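Long-range contacts in transaminase (Arthrobacter sp., PDB 5G2Q), which probably catalyses the pyridoxal-phosphate-dependent transfer of amino groups between amines and carbonyl compounds: residues F[144-149]-F[159-164]; F[236-241]-F[266-271]; F[240-245]-F[440-445]; F[293-298]-F[308-313]. All coordinates share one frame; numbering follows the deposited sequence.

Contact 1 (F[144-149]-F[159-164]). With PDA (2-[(3-hydroxy-2-methyl-5-phosphonooxymethyl-pyridin-4-ylmethyl)-amino]-propionic acid), chain R.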
# COMPACT_ATOMS: atom_id res chain seq x y z
N ARG F 144 1.42 13.34 13.16
CA ARG F 144 0.77 13.09 14.45
C ARG F 144 -0.75 12.96 14.41
O ARG F 144 -1.43 13.55 13.56
CB ARG F 144 1.15 14.13 15.52
CG ARG F 144 2.61 14.16 15.91
CD ARG F 144 3.34 15.10 14.98
NE ARG F 144 2.49 16.23 14.61
CZ ARG F 144 2.38 17.33 15.34
NH1 ARG F 144 3.09 17.46 16.46
NH2 ARG F 144 1.58 18.30 14.93
N GLU F 145 -1.26 12.18 15.36
CA GLU F 145 -2.67 12.21 15.74
C GLU F 145 -3.29 13.66 15.71
O GLU F 145 -2.68 14.61 16.23
CB GLU F 145 -2.84 11.49 17.11
CG GLU F 145 -4.14 11.73 17.88
CD GLU F 145 -4.16 10.96 19.20
OE1 GLU F 145 -3.08 10.90 19.88
OE2 GLU F 145 -5.25 10.41 19.52
N HIS F 146 -4.45 13.80 15.07
CA HIS F 146 -5.15 15.08 14.86
C HIS F 146 -4.45 16.15 14.01
O HIS F 146 -4.94 17.29 13.93
CB HIS F 146 -5.69 15.71 16.17
CG HIS F 146 -6.41 14.72 17.04
ND1 HIS F 146 -6.13 14.56 18.38
CD2 HIS F 146 -7.38 13.82 16.75
CE1 HIS F 146 -6.90 13.61 18.88
NE2 HIS F 146 -7.68 13.15 17.92
N ASP F 147 -3.32 15.81 13.39
CA ASP F 147 -2.73 16.73 12.42
C ASP F 147 -3.65 16.89 11.22
O ASP F 147 -4.38 15.99 10.87
CB ASP F 147 -1.38 16.24 11.92
CG ASP F 147 -0.20 16.73 12.75
OD1 ASP F 147 -0.35 17.14 13.94
OD2 ASP F 147 0.93 16.65 12.19
N TYR F 148 -3.60 18.05 10.60
CA TYR F 148 -4.23 18.29 9.31
C TYR F 148 -3.11 18.91 8.45
O TYR F 148 -2.43 19.83 8.88
CB TYR F 148 -5.49 19.21 9.41
CG TYR F 148 -6.19 19.35 8.06
CD1 TYR F 148 -7.00 18.33 7.58
CD2 TYR F 148 -5.97 20.48 7.22
CE1 TYR F 148 -7.61 18.40 6.35
CE2 TYR F 148 -6.59 20.57 5.97
CZ TYR F 148 -7.42 19.52 5.53
OH TYR F 148 -8.06 19.52 4.30
N HIS F 149 -2.86 18.36 7.27
CA HIS F 149 -1.74 18.81 6.47
C HIS F 149 -2.23 18.98 5.06
O HIS F 149 -1.46 19.32 4.18
CB HIS F 149 -0.57 17.81 6.51
CG HIS F 149 0.10 17.72 7.85
ND1 HIS F 149 0.85 18.75 8.38
CD2 HIS F 149 0.10 16.75 8.79
CE1 HIS F 149 1.31 18.40 9.57
NE2 HIS F 149 0.88 17.18 9.83
N THR F 159 -2.64 13.39 7.24
CA THR F 159 -3.73 13.99 7.95
C THR F 159 -4.46 12.93 8.79
O THR F 159 -4.93 11.92 8.27
CB THR F 159 -4.69 14.77 6.99
OG1 THR F 159 -4.03 15.95 6.49
CG2 THR F 159 -5.98 15.13 7.66
N ARG F 160 -4.56 13.21 10.10
CA ARG F 160 -5.07 12.22 11.05
C ARG F 160 -6.31 12.76 11.80
O ARG F 160 -6.35 12.81 13.02
CB ARG F 160 -3.95 11.72 11.98
CG ARG F 160 -2.77 11.04 11.25
CD ARG F 160 -3.14 9.75 10.51
NE ARG F 160 -4.27 9.09 11.15
CZ ARG F 160 -5.32 8.58 10.51
NH1 ARG F 160 -5.35 8.58 9.18
NH2 ARG F 160 -6.32 8.03 11.20
N LEU F 161 -7.28 13.19 11.02
CA LEU F 161 -8.57 13.66 11.48
C LEU F 161 -9.56 12.90 10.61
O LEU F 161 -9.59 13.09 9.41
CB LEU F 161 -8.71 15.21 11.28
CG LEU F 161 -8.12 16.20 12.31
CD1 LEU F 161 -8.36 17.68 11.97
CD2 LEU F 161 -8.64 15.99 13.72
N ARG F 162 -10.37 12.05 11.19
CA ARG F 162 -11.27 11.23 10.39
C ARG F 162 -12.44 12.11 9.97
O ARG F 162 -13.29 11.69 9.18
CB ARG F 162 -11.74 9.99 11.19
CG ARG F 162 -12.35 10.35 12.55
CD ARG F 162 -12.59 9.15 13.46
NE ARG F 162 -13.55 8.18 12.94
CZ ARG F 162 -14.82 8.11 13.30
NH1 ARG F 162 -15.31 8.98 14.19
NH2 ARG F 162 -15.61 7.19 12.78
N SER F 163 -12.51 13.31 10.55
CA SER F 163 -13.51 14.32 10.20
C SER F 163 -13.13 15.22 9.03
O SER F 163 -13.92 16.10 8.64
CB SER F 163 -13.81 15.24 11.40
OG SER F 163 -12.63 15.91 11.83
N PHE F 164 -11.91 15.07 8.50
CA PHE F 164 -11.46 15.95 7.40
C PHE F 164 -10.65 15.22 6.29
O PHE F 164 -9.88 15.86 5.59
CB PHE F 164 -10.66 17.16 7.93
CG PHE F 164 -11.52 18.23 8.57
CD1 PHE F 164 -11.86 18.16 9.93
CD2 PHE F 164 -11.95 19.31 7.84
CE1 PHE F 164 -12.64 19.16 10.51
CE2 PHE F 164 -12.72 20.32 8.41
CZ PHE F 164 -13.07 20.24 9.74
N PDA R . -6.18 24.18 6.34
N1 PDA R . -1.35 22.51 6.24
C2 PDA R . -2.00 23.12 7.25
C2A PDA R . -1.31 23.18 8.58
C3 PDA R . -3.35 23.70 7.00
O3A PDA R . -4.02 24.35 8.00
C4 PDA R . -3.91 23.60 5.72
C4A PDA R . -5.26 24.17 5.45
C5 PDA R . -3.16 22.94 4.72
C5A PDA R . -3.66 22.74 3.30
OP4 PDA R . -3.71 24.00 2.61
P PDA R . -4.79 24.23 1.44
OP1 PDA R . -4.52 23.24 0.27
OP2 PDA R . -4.64 25.64 0.86
OP3 PDA R . -6.16 24.02 2.01
C6 PDA R . -1.90 22.42 5.01
CA PDA R . -7.53 24.74 6.14
CB PDA R . -8.37 23.90 5.17
C PDA R . -8.33 25.14 7.36
O PDA R . -9.55 24.83 7.45
OXT PDA R . -7.77 25.81 8.27
O HOH W 1 -10.18 18.23 3.58
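D147 O takes the backbone N of R160 at 2.9 Å and T159 OG1 takes H149 N at 2.8 Å, so one bond uses a carbonyl and the other a side-chain hydroxyl; H146 N adds a weak, bent bond to R160 O. T159 OG1 also has the carbonyls of G150 and A155 within hydrogen-bonding reach, two acceptors for its one proton. Within 144-149, a type II turn from R144 to D147 lets the R144 guanidinium form a salt bridge with the D147 carboxylate, NE and OD2 meeting in the guanidinium plane. Apolar contact centres on Y148, whose CG lies anti to the backbone N (chi1 -176°). This swings the CD1-CE1 side of the ring to T159 CG2 (3.4 Å from CD1) and F164 CB (3.7 Å from CE1). F164 turns its ring edge to the Y148 face in an offset edge-to-face pair, planes at 71°. Along the other flank, Y148 CE2 lies 3.7 Å from PDA N, which approaches obliquely. One water donates to both Y148 OH and F164 O. Replacing Y148 by alanine removes the ring, and the water would probably lose its hydroxyl partner, F164 the face it meets, and PDA N its neighbour. L161 CD2 packs at 3.8 Å on H146 CB. The two segments flank helix 153-157, just past the end of strand 140-144, and set Y148 beside PDA in the active site; E145 bonds through its backbone to A192 of strand 189-192, and H149 leans on I235 of strand 231-236.

Contact 2 (F[236-241]-F[266-271]); sequences TEVSQG and WISDEV. With PDA (2-[(3-hydroxy-2-methyl-5-phosphonooxymethyl-pyridin-4-ylmethyl)-amino]-propionic acid), chain R.
D269 N donates to T236 O at 2.7 Å and T236 N to I267 O at 2.9 Å, a parallel bridge that holds the ends of strands 231-236 and 265-269 together. T236 also accepts W266 NE1 on OG1 at 2.8 Å, with the hydroxyl almost exactly in the indole plane; chi1 of 65° sets OG1 between the backbone N and the carbonyl carbon, where it can meet that N-H. Past the bridge, D269 points its OD2 at the pyridine N1 of PDA, 2.8 Å away. The carboxylate is held from several directions: OD1 accepts V271 N in an Asx turn and bonds to T295 OG1, while OD2 bonds to H149 ND1. An asparagine in place of D269 is likely to leave the pyridine nitrogen without its negative mate. E237 OE1 takes G241 N; E237 OE1 to PDA C2A, the ring methyl, is 3.5 Å. Packing is sparser: V238 CG2 rests 3.3 Å from E270 OE2, which accepts S268 OG, while E270 OE1 bonds to T273 OG1; V271 spreads its methyls over the pyridine ring. An aspartate at the C-terminal end of a parallel strand, facing the pyridine nitrogen, is characteristic of fold-type I pyridoxal-phosphate enzymes.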
# COMPACT_ATOMS: atom_id res chain seq x y z
N THR F 236 5.17 18.25 11.23
CA THR F 236 4.36 18.70 12.37
C THR F 236 3.67 20.00 12.11
O THR F 236 4.01 20.69 11.18
CB THR F 236 5.17 18.87 13.68
OG1 THR F 236 6.13 19.92 13.51
CG2 THR F 236 5.85 17.57 14.08
N GLU F 237 2.65 20.32 12.91
CA GLU F 237 2.17 21.68 13.01
C GLU F 237 2.71 22.13 14.36
O GLU F 237 2.63 21.41 15.33
CB GLU F 237 0.62 21.76 13.01
CG GLU F 237 -0.12 20.98 11.90
CD GLU F 237 -1.65 21.06 12.02
OE1 GLU F 237 -2.24 22.15 11.75
OE2 GLU F 237 -2.29 20.03 12.35
N VAL F 238 3.30 23.31 14.43
CA VAL F 238 3.71 23.90 15.70
C VAL F 238 2.49 23.94 16.62
O VAL F 238 2.56 23.65 17.84
CB VAL F 238 4.28 25.30 15.46
CG1 VAL F 238 4.79 25.93 16.74
CG2 VAL F 238 5.41 25.22 14.44
N SER F 239 1.35 24.29 16.03
CA SER F 239 0.10 24.47 16.77
C SER F 239 -0.91 23.87 15.86
O SER F 239 -0.98 24.28 14.73
CB SER F 239 -0.20 25.97 16.97
OG SER F 239 -1.55 26.16 17.40
N GLN F 240 -1.65 22.86 16.30
CA GLN F 240 -2.58 22.19 15.39
C GLN F 240 -3.72 23.13 15.04
O GLN F 240 -4.41 23.67 15.93
CB GLN F 240 -3.08 20.88 15.98
CG GLN F 240 -2.04 19.78 16.06
CD GLN F 240 -2.58 18.53 16.73
OE1 GLN F 240 -3.27 18.61 17.74
NE2 GLN F 240 -2.27 17.37 16.19
N GLY F 241 -3.93 23.33 13.76
CA GLY F 241 -4.85 24.39 13.34
C GLY F 241 -6.28 23.91 13.39
O GLY F 241 -7.07 24.31 14.27
N TRP F 266 13.11 17.39 9.83
CA TRP F 266 11.92 17.92 10.44
C TRP F 266 11.27 18.85 9.48
O TRP F 266 11.88 19.82 9.03
CB TRP F 266 12.19 18.57 11.81
CG TRP F 266 10.98 19.32 12.37
CD1 TRP F 266 9.67 18.93 12.29
CD2 TRP F 266 10.98 20.57 13.04
NE1 TRP F 266 8.86 19.87 12.87
CE2 TRP F 266 9.64 20.89 13.33
CE3 TRP F 266 11.98 21.46 13.41
CZ2 TRP F 266 9.27 22.07 14.00
CZ3 TRP F 266 11.61 22.64 14.07
CH2 TRP F 266 10.27 22.92 14.36
N ILE F 267 10.02 18.55 9.14
CA ILE F 267 9.22 19.47 8.33
C ILE F 267 8.26 20.24 9.28
O ILE F 267 7.43 19.63 9.95
CB ILE F 267 8.40 18.74 7.24
CG1 ILE F 267 9.29 17.94 6.31
CG2 ILE F 267 7.50 19.70 6.48
CD1 ILE F 267 8.54 16.91 5.48
N SER F 268 8.40 21.57 9.35
CA SER F 268 7.41 22.41 10.05
C SER F 268 6.32 22.81 9.06
O SER F 268 6.57 23.60 8.15
CB SER F 268 8.08 23.65 10.68
OG SER F 268 7.16 24.37 11.45
N ASP F 269 5.13 22.24 9.21
CA ASP F 269 4.02 22.69 8.38
C ASP F 269 3.49 24.07 8.83
O ASP F 269 2.70 24.19 9.76
CB ASP F 269 2.93 21.61 8.33
CG ASP F 269 1.79 21.98 7.41
OD1 ASP F 269 1.78 23.13 6.91
OD2 ASP F 269 0.91 21.12 7.20
N GLU F 270 3.95 25.13 8.17
CA GLU F 270 3.67 26.48 8.59
C GLU F 270 2.56 27.14 7.77
O GLU F 270 2.43 28.39 7.74
CB GLU F 270 4.95 27.33 8.58
CG GLU F 270 6.01 26.94 9.62
CD GLU F 270 5.74 27.52 11.02
OE1 GLU F 270 4.81 28.36 11.17
OE2 GLU F 270 6.45 27.10 11.98
N VAL F 271 1.73 26.32 7.12
CA VAL F 271 0.67 26.88 6.28
C VAL F 271 -0.28 27.81 7.06
O VAL F 271 -0.58 28.90 6.62
CB VAL F 271 -0.15 25.79 5.54
CG1 VAL F 271 -1.39 26.44 4.91
CG2 VAL F 271 0.71 25.06 4.50
N PDA R . -6.18 24.18 6.34
N1 PDA R . -1.35 22.51 6.24
C2 PDA R . -2.00 23.12 7.25
C2A PDA R . -1.31 23.18 8.58
C3 PDA R . -3.35 23.70 7.00
O3A PDA R . -4.02 24.35 8.00
C4 PDA R . -3.91 23.60 5.72
C4A PDA R . -5.26 24.17 5.45
C5 PDA R . -3.16 22.94 4.72
C5A PDA R . -3.66 22.74 3.30
OP4 PDA R . -3.71 24.00 2.61
P PDA R . -4.79 24.23 1.44
OP1 PDA R . -4.52 23.24 0.27
OP2 PDA R . -4.64 25.64 0.86
OP3 PDA R . -6.16 24.02 2.01
C6 PDA R . -1.90 22.42 5.01
CA PDA R . -7.53 24.74 6.14
CB PDA R . -8.37 23.90 5.17
C PDA R . -8.33 25.14 7.36
O PDA R . -9.55 24.83 7.45
OXT PDA R . -7.77 25.81 8.27

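Contact 3 (F[240-245]-F[440-445]); sequences QGVGST and TMRIGA. With PDA (2-[(3-hydroxy-2-methyl-5-phosphonooxymethyl-pyridin-4-ylmethyl)-amino]-propionic acid), chain R.
G241 and S244 lie in a tight loop beside strand 440-443 with no hydrogen bond between the two backbones; the nearest CA atoms, those of S244 and R442, are 6.1 Å apart. Together the segments form the carboxylate-binding corner of a fold-type I aminotransferase active site, with R442 coming from the outer strand of a three-stranded antiparallel sheet. The loop is closed on itself by T245 N and, more weakly, S244 N, both giving to Q240 O, and by T245 OG1 donating to Q240 OE1. S244 adopts a left-handed backbone conformation, directing its CB to T440 CG2 at 3.8 Å. Its OG lies 3.7 Å from R442 CB. R442 starts with CG anti to its own nitrogen (chi1 -176°), then bends twice, which carries the guanidinium past the loop to PDA. G241 O sits over one guanidinium face, offset toward the rim, and touches R442 CG at 3.7 Å. V242 CG2 packs against the ligand carboxylate, 3.8 Å from OXT. That group reaches the arginine at its edge: NH1 donates to PDA OXT at 2.9 Å, while NH2 divides its reach between OXT at 3.1 Å and, in a weak bond, PDA O at 3.2 Å.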
# COMPACT_ATOMS: atom_id res chain seq x y z
N GLN F 240 -1.65 22.86 16.30
CA GLN F 240 -2.58 22.19 15.39
C GLN F 240 -3.72 23.13 15.04
O GLN F 240 -4.41 23.67 15.93
CB GLN F 240 -3.08 20.88 15.98
CG GLN F 240 -2.04 19.78 16.06
CD GLN F 240 -2.58 18.53 16.73
OE1 GLN F 240 -3.27 18.61 17.74
NE2 GLN F 240 -2.27 17.37 16.19
N GLY F 241 -3.93 23.33 13.76
CA GLY F 241 -4.85 24.39 13.34
C GLY F 241 -6.28 23.91 13.39
O GLY F 241 -7.07 24.31 14.27
N VAL F 242 -6.58 23.02 12.45
CA VAL F 242 -7.90 22.45 12.34
C VAL F 242 -8.14 21.61 13.60
O VAL F 242 -9.17 21.76 14.25
CB VAL F 242 -8.04 21.65 11.04
CG1 VAL F 242 -9.50 21.38 10.74
CG2 VAL F 242 -7.38 22.39 9.86
N GLY F 243 -7.16 20.81 13.98
CA GLY F 243 -7.23 20.04 15.22
C GLY F 243 -7.34 20.83 16.52
O GLY F 243 -7.79 20.28 17.57
N SER F 244 -6.88 22.07 16.47
CA SER F 244 -7.17 23.07 17.51
C SER F 244 -6.46 22.78 18.83
O SER F 244 -7.10 22.54 19.85
CB SER F 244 -8.68 23.22 17.69
OG SER F 244 -9.31 23.76 16.53
N THR F 245 -5.14 22.76 18.81
CA THR F 245 -4.35 22.53 20.03
C THR F 245 -3.14 23.47 20.12
O THR F 245 -2.67 24.01 19.11
CB THR F 245 -3.84 21.07 20.19
OG1 THR F 245 -2.87 20.79 19.16
CG2 THR F 245 -4.95 20.03 20.13
N THR F 440 -13.92 22.76 21.03
CA THR F 440 -12.80 23.69 21.06
C THR F 440 -12.98 24.80 20.04
O THR F 440 -13.20 24.52 18.89
CB THR F 440 -11.47 22.99 20.70
OG1 THR F 440 -11.36 21.74 21.38
CG2 THR F 440 -10.26 23.87 21.07
N MET F 441 -12.84 26.05 20.46
CA MET F 441 -12.95 27.18 19.54
C MET F 441 -11.60 27.45 18.91
O MET F 441 -10.59 27.33 19.58
CB MET F 441 -13.40 28.42 20.28
CG MET F 441 -14.57 28.16 21.20
SD MET F 441 -15.65 29.58 21.25
CE MET F 441 -14.82 30.71 20.14
N ARG F 442 -11.60 27.79 17.61
CA ARG F 442 -10.40 28.20 16.87
C ARG F 442 -10.59 29.64 16.39
O ARG F 442 -11.19 29.89 15.34
CB ARG F 442 -10.14 27.26 15.67
CG ARG F 442 -8.87 27.51 14.85
CD ARG F 442 -9.15 27.97 13.40
NE ARG F 442 -9.72 26.94 12.51
CZ ARG F 442 -9.23 26.62 11.30
NH1 ARG F 442 -8.17 27.23 10.82
NH2 ARG F 442 -9.82 25.67 10.56
N ILE F 443 -10.04 30.58 17.16
CA ILE F 443 -10.26 32.04 16.96
C ILE F 443 -9.11 32.67 16.20
O ILE F 443 -7.95 32.54 16.58
CB ILE F 443 -10.36 32.78 18.31
CG1 ILE F 443 -11.41 32.10 19.22
CG2 ILE F 443 -10.63 34.27 18.09
CD1 ILE F 443 -11.56 32.72 20.61
N GLY F 444 -9.43 33.36 15.12
CA GLY F 444 -8.44 34.16 14.40
C GLY F 444 -9.05 35.38 13.75
O GLY F 444 -10.21 35.36 13.34
N ALA F 445 -8.28 36.46 13.68
CA ALA F 445 -8.64 37.63 12.89
C ALA F 445 -7.41 38.08 12.07
O ALA F 445 -6.36 37.45 12.14
CB ALA F 445 -9.18 38.76 13.79
N PDA R . -6.18 24.18 6.34
N1 PDA R . -1.35 22.51 6.24
C2 PDA R . -2.00 23.12 7.25
C2A PDA R . -1.31 23.18 8.58
C3 PDA R . -3.35 23.70 7.00
O3A PDA R . -4.02 24.35 8.00
C4 PDA R . -3.91 23.60 5.72
C4A PDA R . -5.26 24.17 5.45
C5 PDA R . -3.16 22.94 4.72
C5A PDA R . -3.66 22.74 3.30
OP4 PDA R . -3.71 24.00 2.61
P PDA R . -4.79 24.23 1.44
OP1 PDA R . -4.52 23.24 0.27
OP2 PDA R . -4.64 25.64 0.86
OP3 PDA R . -6.16 24.02 2.01
C6 PDA R . -1.90 22.42 5.01
CA PDA R . -7.53 24.74 6.14
CB PDA R . -8.37 23.90 5.17
C PDA R . -8.33 25.14 7.36
O PDA R . -9.55 24.83 7.45
OXT PDA R . -7.77 25.81 8.27

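Contact 4 (F[293-298]-F[308-313]). With PDA (2-[(3-hydroxy-2-methyl-5-phosphonooxymethyl-pyridin-4-ylmethyl)-amino]-propionic acid), chain R.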
# COMPACT_ATOMS: atom_id res chain seq x y z
N ILE F 293 12.69 21.85 6.55
CA ILE F 293 11.78 22.22 5.46
C ILE F 293 10.56 22.91 6.08
O ILE F 293 10.09 22.47 7.13
CB ILE F 293 11.27 21.00 4.69
CG1 ILE F 293 12.37 20.32 3.83
CG2 ILE F 293 10.13 21.38 3.76
CD1 ILE F 293 12.10 18.85 3.55
N ILE F 294 10.05 23.97 5.45
CA ILE F 294 8.81 24.66 5.87
C ILE F 294 7.78 24.54 4.73
O ILE F 294 8.14 24.71 3.56
CB ILE F 294 9.09 26.17 6.11
CG1 ILE F 294 9.86 26.44 7.40
CG2 ILE F 294 7.83 27.04 6.05
CD1 ILE F 294 10.49 27.83 7.40
N THR F 295 6.51 24.28 5.06
CA THR F 295 5.45 24.37 4.05
C THR F 295 4.61 25.62 4.30
O THR F 295 4.36 25.96 5.44
CB THR F 295 4.55 23.12 4.03
OG1 THR F 295 4.03 22.86 5.33
CG2 THR F 295 5.31 21.91 3.59
N MET F 296 4.20 26.30 3.24
CA MET F 296 3.56 27.61 3.32
C MET F 296 2.34 27.75 2.42
O MET F 296 2.22 27.07 1.39
CB MET F 296 4.52 28.70 2.90
CG MET F 296 5.60 29.04 3.88
SD MET F 296 6.82 29.91 2.90
CE MET F 296 7.94 30.46 4.19
N GLY F 297 1.47 28.70 2.79
CA GLY F 297 0.17 28.90 2.16
C GLY F 297 -0.59 29.99 2.92
O GLY F 297 0.03 30.82 3.59
N LYS F 298 -1.91 30.00 2.79
CA LYS F 298 -2.75 30.98 3.47
C LYS F 298 -2.16 32.41 3.58
O LYS F 298 -2.27 33.25 2.68
CB LYS F 298 -3.07 30.43 4.88
CG LYS F 298 -4.03 29.25 4.89
CD LYS F 298 -4.22 28.71 6.31
CE LYS F 298 -4.86 27.33 6.37
NZ LYS F 298 -6.20 27.29 5.72
N GLY F 308 0.98 28.74 -2.84
CA GLY F 308 1.59 27.81 -1.86
C GLY F 308 3.10 27.88 -1.93
O GLY F 308 3.65 28.39 -2.93
N ALA F 309 3.79 27.40 -0.90
CA ALA F 309 5.25 27.36 -0.99
C ALA F 309 5.93 26.30 -0.15
O ALA F 309 5.39 25.83 0.82
CB ALA F 309 5.83 28.73 -0.66
N VAL F 310 7.15 25.95 -0.53
CA VAL F 310 8.02 25.14 0.31
C VAL F 310 9.42 25.78 0.37
O VAL F 310 10.04 26.02 -0.67
CB VAL F 310 8.09 23.66 -0.17
CG1 VAL F 310 8.98 23.54 -1.39
CG2 VAL F 310 8.67 22.77 0.90
N VAL F 311 9.91 26.05 1.59
CA VAL F 311 11.32 26.43 1.85
C VAL F 311 12.13 25.22 2.37
O VAL F 311 11.72 24.54 3.33
CB VAL F 311 11.47 27.59 2.87
CG1 VAL F 311 12.94 27.86 3.14
CG2 VAL F 311 10.80 28.87 2.37
N VAL F 312 13.28 24.97 1.74
CA VAL F 312 14.15 23.85 2.08
C VAL F 312 15.52 24.35 2.49
O VAL F 312 15.96 25.40 2.02
CB VAL F 312 14.32 22.92 0.87
CG1 VAL F 312 12.99 22.25 0.56
CG2 VAL F 312 14.82 23.73 -0.34
N SER F 313 16.21 23.60 3.33
CA SER F 313 17.55 23.98 3.80
C SER F 313 18.59 24.05 2.70
O SER F 313 18.47 23.38 1.66
CB SER F 313 18.03 22.99 4.87
OG SER F 313 18.31 21.71 4.32
N PDA R . -6.18 24.18 6.34
N1 PDA R . -1.35 22.51 6.24
C2 PDA R . -2.00 23.12 7.25
C2A PDA R . -1.31 23.18 8.58
C3 PDA R . -3.35 23.70 7.00
O3A PDA R . -4.02 24.35 8.00
C4 PDA R . -3.91 23.60 5.72
C4A PDA R . -5.26 24.17 5.45
C5 PDA R . -3.16 22.94 4.72
C5A PDA R . -3.66 22.74 3.30
OP4 PDA R . -3.71 24.00 2.61
P PDA R . -4.79 24.23 1.44
OP1 PDA R . -4.52 23.24 0.27
OP2 PDA R . -4.64 25.64 0.86
OP3 PDA R . -6.16 24.02 2.01
C6 PDA R . -1.90 22.42 5.01
CA PDA R . -7.53 24.74 6.14
CB PDA R . -8.37 23.90 5.17
C PDA R . -8.33 25.14 7.36
O PDA R . -9.55 24.83 7.45
OXT PDA R . -7.77 25.81 8.27
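I293 and V310, on neighbouring strands of a beta hairpin, meet closely: their CG2 atoms are 3.5 Å apart, tighter than usual for methyls. Strands 293-296 and 308-313 run antiparallel at 170° in the large mixed sheet of the aminotransferase fold. Two hydrogen-bonded pairs hold them: I294 N to V311 O at 2.8 Å with its return bond, and M296 N to A309 O at 2.7 Å with its own. The face bearing I293 and V310 also holds V312, whose CG1 lies alongside I293 CG1, and it backs on A128 of helix 121-136. On the other face, M296 CG stands anti to the carbonyl carbon (chi1 -74°) and the chain runs out extended, laying SD near A309 CB and CE on V311 CG2 at 3.7 Å; I101 of helix 92-105 covers both M296 and V311. Contact is looser between T295 and V310, whose methyls stay 4.4 Å apart, and at G297 and G308, where only backbone meets backbone. There the first strand runs out toward the cofactor: K298, placed like the Schiff-base lysine of this family, bonds to T330 of the third subunit and holds its NZ 3.2 Å from PDA N.

Along the chain, contact 1 closes before contacts 2 and 3 open from the same loop, sharing Q240 and G241; contact 4 is nested within the long excursion that contact 3 closes. Contacts 2 and 4 have centres about 10 Å apart and join in the seven-stranded sheet, where strands 265-269 and 293-296 are neighbours, while contact 3 draws in the separate three-stranded sheet. Contact 1 is centred about 12 Å from contact 2, and a probable hydrogen bond from Q240 NE2 to E145 O ties it to the shared loop. Contacts 3 and 4 are farthest apart, their centres about 21 Å from each other, yet all four reach the same PDA, so the cofactor-substrate site is assembled from widely separated sequence.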